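Local structure of lactose Operon Repressor (Escherichia coli, 1JYE) at residues 62-74 with 114-127. The protein represses transcription of the lactose operon by binding its operator DNA, a hold that is released when an inducer sugar binds. The protein carries 1 engineered substitution. Residues are numbered along the deposited sequence; the frame is centred on the assembly and turned at random.
Sequences LLIGVATSSLALH and LLAQRVSGLIINYP
Strands 63-68 and 122-125 run parallel, their axes 4.7 Å apart and 14° from alignment, with Gly65 facing Leu122 and Thr68 facing Asn125. Six backbone hydrogen bonds stitch the two segments, running past the strands at both ends, the first from Ser120 N to Leu63 O (2.9 Å) and the last from Ser69 N to Asn125 O. On one face, Leu114 from helix 104-115 lays CD1 against Ala67 CB (4.0 Å), which also meets Ile124 CD1; with no side chain on Gly65, Val119 CG1 (3.7 Å from Gly65 N), Leu122 CD2 and the other Leu114 branch, CD2, close over its backbone. On the other face Val66 and Ile123 lie side by side, and beyond them Asn125 ND2 donates to Thr68 OG1 (3.0 Å), the hydroxyl lying 20° out of the amide plane. Thr68 OG1 stands anti to its own N (chi1 -180°), where it also donates to a lone pair of Ser69 O (2.8 Å). A valine at Thr68 would probably leave the Asn125 amide without this acceptor and freer to turn. At the strand ends, Ser69 OG packs against Pro127 CD. Flanked by strands 93-98 and 145-147, the pair forms the centre of a parallel sheet with strand order 2-1-3-4, the core of a Rossmann-like subdomain as in periplasmic binding proteins, in which helix 104-115 belongs to a beta-alpha-beta crossover.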
ATOM      1  N   LEU A  62      17.900   7.861 -21.120  1.00 32.68           N
ATOM      2  CA  LEU A  62      17.668   8.699 -19.908  1.00 31.86           C
ATOM      3  C   LEU A  62      17.414   7.809 -18.698  1.00 31.25           C
ATOM      4  O   LEU A  62      16.586   6.898 -18.751  1.00 29.73           O
ATOM      5  CB  LEU A  62      16.475   9.629 -20.132  1.00 33.97           C
ATOM      6  CG  LEU A  62      16.119  10.577 -18.986  1.00 35.02           C
ATOM      7  CD1 LEU A  62      17.342  11.397 -18.587  1.00 35.56           C
ATOM      8  CD2 LEU A  62      14.978  11.486 -19.419  1.00 36.02           C
ATOM      9  N   LEU A  63      18.121   8.085 -17.606  1.00 30.31           N
ATOM     10  CA  LEU A  63      17.990   7.290 -16.390  1.00 28.59           C
ATOM     11  C   LEU A  63      18.065   8.127 -15.114  1.00 27.73           C
ATOM     12  O   LEU A  63      18.984   8.928 -14.937  1.00 29.08           O
ATOM     13  CB  LEU A  63      19.094   6.231 -16.356  1.00 28.54           C
ATOM     14  CG  LEU A  63      19.140   5.268 -15.169  1.00 27.93           C
ATOM     15  CD1 LEU A  63      18.009   4.263 -15.283  1.00 28.46           C
ATOM     16  CD2 LEU A  63      20.480   4.549 -15.149  1.00 29.00           C
ATOM     17  N   ILE A  64      17.097   7.934 -14.223  1.00 24.75           N
ATOM     18  CA  ILE A  64      17.081   8.652 -12.955  1.00 22.99           C
ATOM     19  C   ILE A  64      17.067   7.656 -11.802  1.00 21.61           C
ATOM     20  O   ILE A  64      16.702   6.491 -11.975  1.00 21.12           O
ATOM     21  CB  ILE A  64      15.864   9.592 -12.846  1.00 24.95           C
ATOM     22  CG1 ILE A  64      14.563   8.801 -12.990  1.00 25.77           C
ATOM     23  CG2 ILE A  64      15.958  10.675 -13.916  1.00 26.37           C
ATOM     24  CD1 ILE A  64      13.313   9.662 -12.902  1.00 28.19           C
ATOM     25  N   GLY A  65      17.480   8.114 -10.627  1.00 18.01           N
ATOM     26  CA  GLY A  65      17.514   7.238  -9.475  1.00 16.95           C
ATOM     27  C   GLY A  65      16.625   7.721  -8.351  1.00 17.21           C
ATOM     28  O   GLY A  65      16.463   8.923  -8.141  1.00 17.01           O
ATOM     29  N   VAL A  66      16.040   6.774  -7.628  1.00 15.38           N
ATOM     30  CA  VAL A  66      15.171   7.100  -6.508  1.00 15.56           C
ATOM     31  C   VAL A  66      15.632   6.366  -5.253  1.00 16.12           C
ATOM     32  O   VAL A  66      15.750   5.140  -5.255  1.00 15.27           O
ATOM     33  CB  VAL A  66      13.701   6.690  -6.782  1.00 15.95           C
ATOM     34  CG1 VAL A  66      12.844   6.991  -5.557  1.00 17.10           C
ATOM     35  CG2 VAL A  66      13.160   7.433  -7.999  1.00 15.53           C
ATOM     36  N   ALA A  67      15.914   7.122  -4.195  1.00 15.57           N
ATOM     37  CA  ALA A  67      16.299   6.537  -2.914  1.00 16.19           C
ATOM     38  C   ALA A  67      14.997   6.671  -2.132  1.00 16.28           C
ATOM     39  O   ALA A  67      14.515   7.782  -1.914  1.00 16.50           O
ATOM     40  CB  ALA A  67      17.411   7.353  -2.258  1.00 15.56           C
ATOM     41  N   THR A  68      14.417   5.555  -1.708  1.00 15.96           N
ATOM     42  CA  THR A  68      13.126   5.639  -1.034  1.00 15.23           C
ATOM     43  C   THR A  68      12.936   4.860   0.255  1.00 16.33           C
ATOM     44  O   THR A  68      13.593   3.846   0.493  1.00 16.65           O
ATOM     45  CB  THR A  68      12.002   5.197  -2.002  1.00 15.65           C
ATOM     46  OG1 THR A  68      10.732   5.279  -1.344  1.00 15.54           O
ATOM     47  CG2 THR A  68      12.237   3.758  -2.455  1.00 16.48           C
ATOM     48  N   SER A  69      12.016   5.355   1.081  1.00 16.44           N
ATOM     49  CA  SER A  69      11.659   4.689   2.321  1.00 17.34           C
ATOM     50  C   SER A  69      10.984   3.406   1.845  1.00 17.36           C
ATOM     51  O   SER A  69      10.615   3.298   0.676  1.00 18.20           O
ATOM     52  CB  SER A  69      10.654   5.526   3.115  1.00 18.73           C
ATOM     53  OG  SER A  69      11.220   6.756   3.534  1.00 19.94           O
ATOM     54  N   SER A  70      10.809   2.448   2.747  1.00 17.91           N
ATOM     55  CA  SER A  70      10.193   1.178   2.384  1.00 18.11           C
ATOM     56  C   SER A  70       8.884   1.309   1.611  1.00 18.27           C
ATOM     57  O   SER A  70       7.985   2.057   1.999  1.00 17.28           O
ATOM     58  CB  SER A  70       9.949   0.334   3.636  1.00 19.39           C
ATOM     59  OG  SER A  70       9.266  -0.859   3.292  1.00 20.00           O
ATOM     60  N   LEU A  71       8.778   0.562   0.516  1.00 17.64           N
ATOM     61  CA  LEU A  71       7.573   0.584  -0.301  1.00 19.22           C
ATOM     62  C   LEU A  71       6.470  -0.244   0.350  1.00 18.93           C
ATOM     63  O   LEU A  71       5.359  -0.335  -0.169  1.00 19.78           O
ATOM     64  CB  LEU A  71       7.871   0.065  -1.710  1.00 20.67           C
ATOM     65  CG  LEU A  71       8.881   0.910  -2.493  1.00 21.28           C
ATOM     66  CD1 LEU A  71       8.999   0.376  -3.910  1.00 24.01           C
ATOM     67  CD2 LEU A  71       8.432   2.370  -2.511  1.00 23.99           C
ATOM     68  N   ALA A  72       6.785  -0.846   1.494  1.00 20.23           N
ATOM     69  CA  ALA A  72       5.801  -1.631   2.229  1.00 21.19           C
ATOM     70  C   ALA A  72       4.854  -0.631   2.883  1.00 21.91           C
ATOM     71  O   ALA A  72       3.738  -0.976   3.275  1.00 22.12           O
ATOM     72  CB  ALA A  72       6.485  -2.481   3.290  1.00 22.08           C
ATOM     73  N   LEU A  73       5.322   0.610   2.996  1.00 20.99           N
ATOM     74  CA  LEU A  73       4.545   1.700   3.578  1.00 21.41           C
ATOM     75  C   LEU A  73       3.667   2.295   2.478  1.00 21.70           C
ATOM     76  O   LEU A  73       4.101   2.433   1.333  1.00 21.82           O
ATOM     77  CB  LEU A  73       5.486   2.774   4.142  1.00 22.31           C
ATOM     78  CG  LEU A  73       6.385   2.347   5.308  1.00 24.75           C
ATOM     79  CD1 LEU A  73       7.475   3.386   5.533  1.00 26.70           C
ATOM     80  CD2 LEU A  73       5.539   2.171   6.561  1.00 27.63           C
ATOM     81  N   HIS A  74       2.436   2.657   2.826  1.00 21.18           N
ATOM     82  CA  HIS A  74       1.498   3.200   1.852  1.00 21.94           C
ATOM     83  C   HIS A  74       1.928   4.482   1.145  1.00 20.43           C
ATOM     84  O   HIS A  74       1.972   4.524  -0.083  1.00 19.62           O
ATOM     85  CB  HIS A  74       0.128   3.410   2.508  1.00 25.18           C
ATOM     86  CG  HIS A  74      -0.890   4.022   1.595  1.00 26.89           C
ATOM     87  ND1 HIS A  74      -1.030   5.385   1.444  1.00 29.82           N
ATOM     88  CD2 HIS A  74      -1.802   3.457   0.769  1.00 29.33           C
ATOM     89  CE1 HIS A  74      -1.985   5.634   0.565  1.00 29.26           C
ATOM     90  NE2 HIS A  74      -2.469   4.481   0.140  1.00 29.57           N
ATOM     91  N   LEU A 114      23.322   4.405  -6.315  1.00 22.80           N
ATOM     92  CA  LEU A 114      22.565   4.926  -7.448  1.00 22.07           C
ATOM     93  C   LEU A 114      23.481   5.670  -8.417  1.00 23.01           C
ATOM     94  O   LEU A 114      23.345   5.545  -9.636  1.00 22.87           O
ATOM     95  CB  LEU A 114      21.449   5.854  -6.955  1.00 21.47           C
ATOM     96  CG  LEU A 114      20.289   5.157  -6.234  1.00 19.83           C
ATOM     97  CD1 LEU A 114      19.395   6.189  -5.571  1.00 20.34           C
ATOM     98  CD2 LEU A 114      19.494   4.322  -7.234  1.00 20.59           C
ATOM     99  N   LEU A 115      24.414   6.442  -7.871  1.00 23.15           N
ATOM    100  CA  LEU A 115      25.354   7.191  -8.698  1.00 24.46           C
ATOM    101  C   LEU A 115      26.253   6.233  -9.472  1.00 25.26           C
ATOM    102  O   LEU A 115      26.705   6.544 -10.575  1.00 25.41           O
ATOM    103  CB  LEU A 115      26.210   8.117  -7.828  1.00 24.82           C
ATOM    104  CG  LEU A 115      25.509   9.332  -7.218  1.00 25.32           C
ATOM    105  CD1 LEU A 115      26.466  10.053  -6.279  1.00 26.76           C
ATOM    106  CD2 LEU A 115      25.036  10.266  -8.329  1.00 24.28           C
ATOM    107  N   ALA A 116      26.508   5.066  -8.891  1.00 26.52           N
ATOM    108  CA  ALA A 116      27.349   4.064  -9.536  1.00 28.15           C
ATOM    109  C   ALA A 116      26.645   3.479 -10.760  1.00 28.84           C
ATOM    110  O   ALA A 116      27.283   2.874 -11.627  1.00 28.41           O
ATOM    111  CB  ALA A 116      27.695   2.958  -8.549  1.00 29.04           C
ATOM    112  N   GLN A 117      25.329   3.653 -10.823  1.00 28.64           N
ATOM    113  CA  GLN A 117      24.552   3.149 -11.950  1.00 28.98           C
ATOM    114  C   GLN A 117      24.426   4.217 -13.033  1.00 29.25           C
ATOM    115  O   GLN A 117      23.684   4.056 -14.000  1.00 29.73           O
ATOM    116  CB  GLN A 117      23.163   2.699 -11.489  1.00 29.08           C
ATOM    117  CG  GLN A 117      23.177   1.493 -10.559  1.00 29.61           C
ATOM    118  CD  GLN A 117      23.932   0.312 -11.148  1.00 30.12           C
ATOM    119  OE1 GLN A 117      23.768  -0.018 -12.321  1.00 30.50           O
ATOM    120  NE2 GLN A 117      24.755  -0.333 -10.329  1.00 30.96           N
ATOM    121  N   ARG A 118      25.157   5.313 -12.851  1.00 30.35           N
ATOM    122  CA  ARG A 118      25.174   6.423 -13.799  1.00 31.03           C
ATOM    123  C   ARG A 118      23.855   7.170 -13.983  1.00 29.91           C
ATOM    124  O   ARG A 118      23.507   7.554 -15.100  1.00 28.92           O
ATOM    125  CB  ARG A 118      25.668   5.945 -15.170  1.00 34.33           C
ATOM    126  CG  ARG A 118      27.048   5.305 -15.165  1.00 38.53           C
ATOM    127  CD  ARG A 118      27.636   5.294 -16.569  1.00 42.56           C
ATOM    128  NE  ARG A 118      26.693   4.768 -17.553  1.00 45.80           N
ATOM    129  CZ  ARG A 118      26.873   4.829 -18.869  1.00 47.69           C
ATOM    130  NH1 ARG A 118      27.965   5.395 -19.366  1.00 49.10           N
ATOM    131  NH2 ARG A 118      25.958   4.327 -19.689  1.00 48.20           N
ATOM    132  N   VAL A 119      23.121   7.386 -12.898  1.00 28.64           N
ATOM    133  CA  VAL A 119      21.865   8.121 -12.993  1.00 27.54           C
ATOM    134  C   VAL A 119      22.217   9.597 -13.196  1.00 26.72           C
ATOM    135  O   VAL A 119      23.256  10.057 -12.717  1.00 27.09           O
ATOM    136  CB  VAL A 119      21.023   7.962 -11.709  1.00 26.11           C
ATOM    137  CG1 VAL A 119      20.690   6.495 -11.487  1.00 26.02           C
ATOM    138  CG2 VAL A 119      21.776   8.522 -10.512  1.00 25.69           C
ATOM    139  N   SER A 120      21.366  10.332 -13.909  1.00 25.41           N
ATOM    140  CA  SER A 120      21.615  11.749 -14.171  1.00 25.61           C
ATOM    141  C   SER A 120      20.739  12.661 -13.318  1.00 23.41           C
ATOM    142  O   SER A 120      20.736  13.882 -13.491  1.00 23.38           O
ATOM    143  CB  SER A 120      21.392  12.060 -15.655  1.00 27.41           C
ATOM    144  OG  SER A 120      20.051  11.818 -16.044  1.00 30.17           O
ATOM    145  N   GLY A 121      19.998  12.057 -12.398  1.00 21.14           N
ATOM    146  CA  GLY A 121      19.128  12.816 -11.519  1.00 19.72           C
ATOM    147  C   GLY A 121      18.693  11.933 -10.371  1.00 18.86           C
ATOM    148  O   GLY A 121      18.525  10.726 -10.545  1.00 18.52           O
ATOM    149  N   LEU A 122      18.509  12.528  -9.196  1.00 16.45           N
ATOM    150  CA  LEU A 122      18.107  11.771  -8.021  1.00 16.45           C
ATOM    151  C   LEU A 122      16.888  12.335  -7.303  1.00 16.14           C
ATOM    152  O   LEU A 122      16.782  13.541  -7.094  1.00 15.89           O
ATOM    153  CB  LEU A 122      19.261  11.717  -7.018  1.00 18.58           C
ATOM    154  CG  LEU A 122      20.535  10.987  -7.440  1.00 21.14           C
ATOM    155  CD1 LEU A 122      21.681  11.380  -6.517  1.00 23.11           C
ATOM    156  CD2 LEU A 122      20.295   9.489  -7.399  1.00 23.59           C
ATOM    157  N   ILE A 123      15.964  11.452  -6.940  1.00 13.71           N
ATOM    158  CA  ILE A 123      14.797  11.856  -6.167  1.00 13.48           C
ATOM    159  C   ILE A 123      14.969  11.157  -4.820  1.00 15.22           C
ATOM    160  O   ILE A 123      15.063   9.930  -4.752  1.00 16.20           O
ATOM    161  CB  ILE A 123      13.474  11.412  -6.831  1.00 13.64           C
ATOM    162  CG1 ILE A 123      13.307  12.133  -8.172  1.00 15.81           C
ATOM    163  CG2 ILE A 123      12.304  11.738  -5.913  1.00 15.06           C
ATOM    164  CD1 ILE A 123      12.051  11.753  -8.941  1.00 15.35           C
ATOM    165  N   ILE A 124      15.050  11.945  -3.752  1.00 13.66           N
ATOM    166  CA  ILE A 124      15.234  11.405  -2.410  1.00 14.60           C
ATOM    167  C   ILE A 124      13.896  11.389  -1.674  1.00 14.41           C
ATOM    168  O   ILE A 124      13.439  12.413  -1.154  1.00 14.78           O
ATOM    169  CB  ILE A 124      16.250  12.254  -1.607  1.00 15.03           C
ATOM    170  CG1 ILE A 124      17.525  12.478  -2.432  1.00 17.42           C
ATOM    171  CG2 ILE A 124      16.594  11.554  -0.298  1.00 16.15           C
ATOM    172  CD1 ILE A 124      18.275  11.207  -2.789  1.00 19.56           C
ATOM    173  N   ASN A 125      13.272  10.215  -1.644  1.00 13.94           N
ATOM    174  CA  ASN A 125      11.978  10.023  -0.996  1.00 14.82           C
ATOM    175  C   ASN A 125      12.210   9.323   0.343  1.00 16.00           C
ATOM    176  O   ASN A 125      11.697   8.232   0.591  1.00 14.65           O
ATOM    177  CB  ASN A 125      11.092   9.172  -1.913  1.00 16.83           C
ATOM    178  CG  ASN A 125       9.675   9.048  -1.406  1.00 19.61           C
ATOM    179  OD1 ASN A 125       9.060  10.038  -1.010  1.00 21.22           O
ATOM    180  ND2 ASN A 125       9.139   7.829  -1.430  1.00 20.56           N
ATOM    181  N   TYR A 126      12.978   9.980   1.209  1.00 16.14           N
ATOM    182  CA  TYR A 126      13.345   9.438   2.512  1.00 16.45           C
ATOM    183  C   TYR A 126      13.381  10.595   3.519  1.00 16.25           C
ATOM    184  O   TYR A 126      13.905  11.661   3.216  1.00 16.83           O
ATOM    185  CB  TYR A 126      14.726   8.791   2.387  1.00 17.58           C
ATOM    186  CG  TYR A 126      15.201   8.066   3.619  1.00 19.05           C
ATOM    187  CD1 TYR A 126      14.735   6.789   3.925  1.00 20.55           C
ATOM    188  CD2 TYR A 126      16.115   8.660   4.486  1.00 20.34           C
ATOM    189  CE1 TYR A 126      15.169   6.120   5.067  1.00 21.33           C
ATOM    190  CE2 TYR A 126      16.555   8.003   5.630  1.00 22.70           C
ATOM    191  CZ  TYR A 126      16.079   6.734   5.915  1.00 23.49           C
ATOM    192  OH  TYR A 126      16.513   6.086   7.048  1.00 25.63           O
ATOM    193  N   PRO A 127      12.835  10.394   4.732  1.00 15.94           N
ATOM    194  CA  PRO A 127      12.820  11.460   5.745  1.00 15.66           C
ATOM    195  C   PRO A 127      14.195  11.871   6.262  1.00 15.27           C
ATOM    196  O   PRO A 127      14.935  11.055   6.805  1.00 16.64           O
ATOM    197  CB  PRO A 127      11.929  10.876   6.838  1.00 16.03           C
ATOM    198  CG  PRO A 127      12.251   9.416   6.769  1.00 17.39           C
ATOM    199  CD  PRO A 127      12.266   9.147   5.276  1.00 17.01           C
TER
HETATM  200  O   HOH W   1      20.756   9.515 -17.893  1.00 40.00           O
HETATM  201  O   HOH W   2       9.649   8.941   2.975  1.00 23.10           O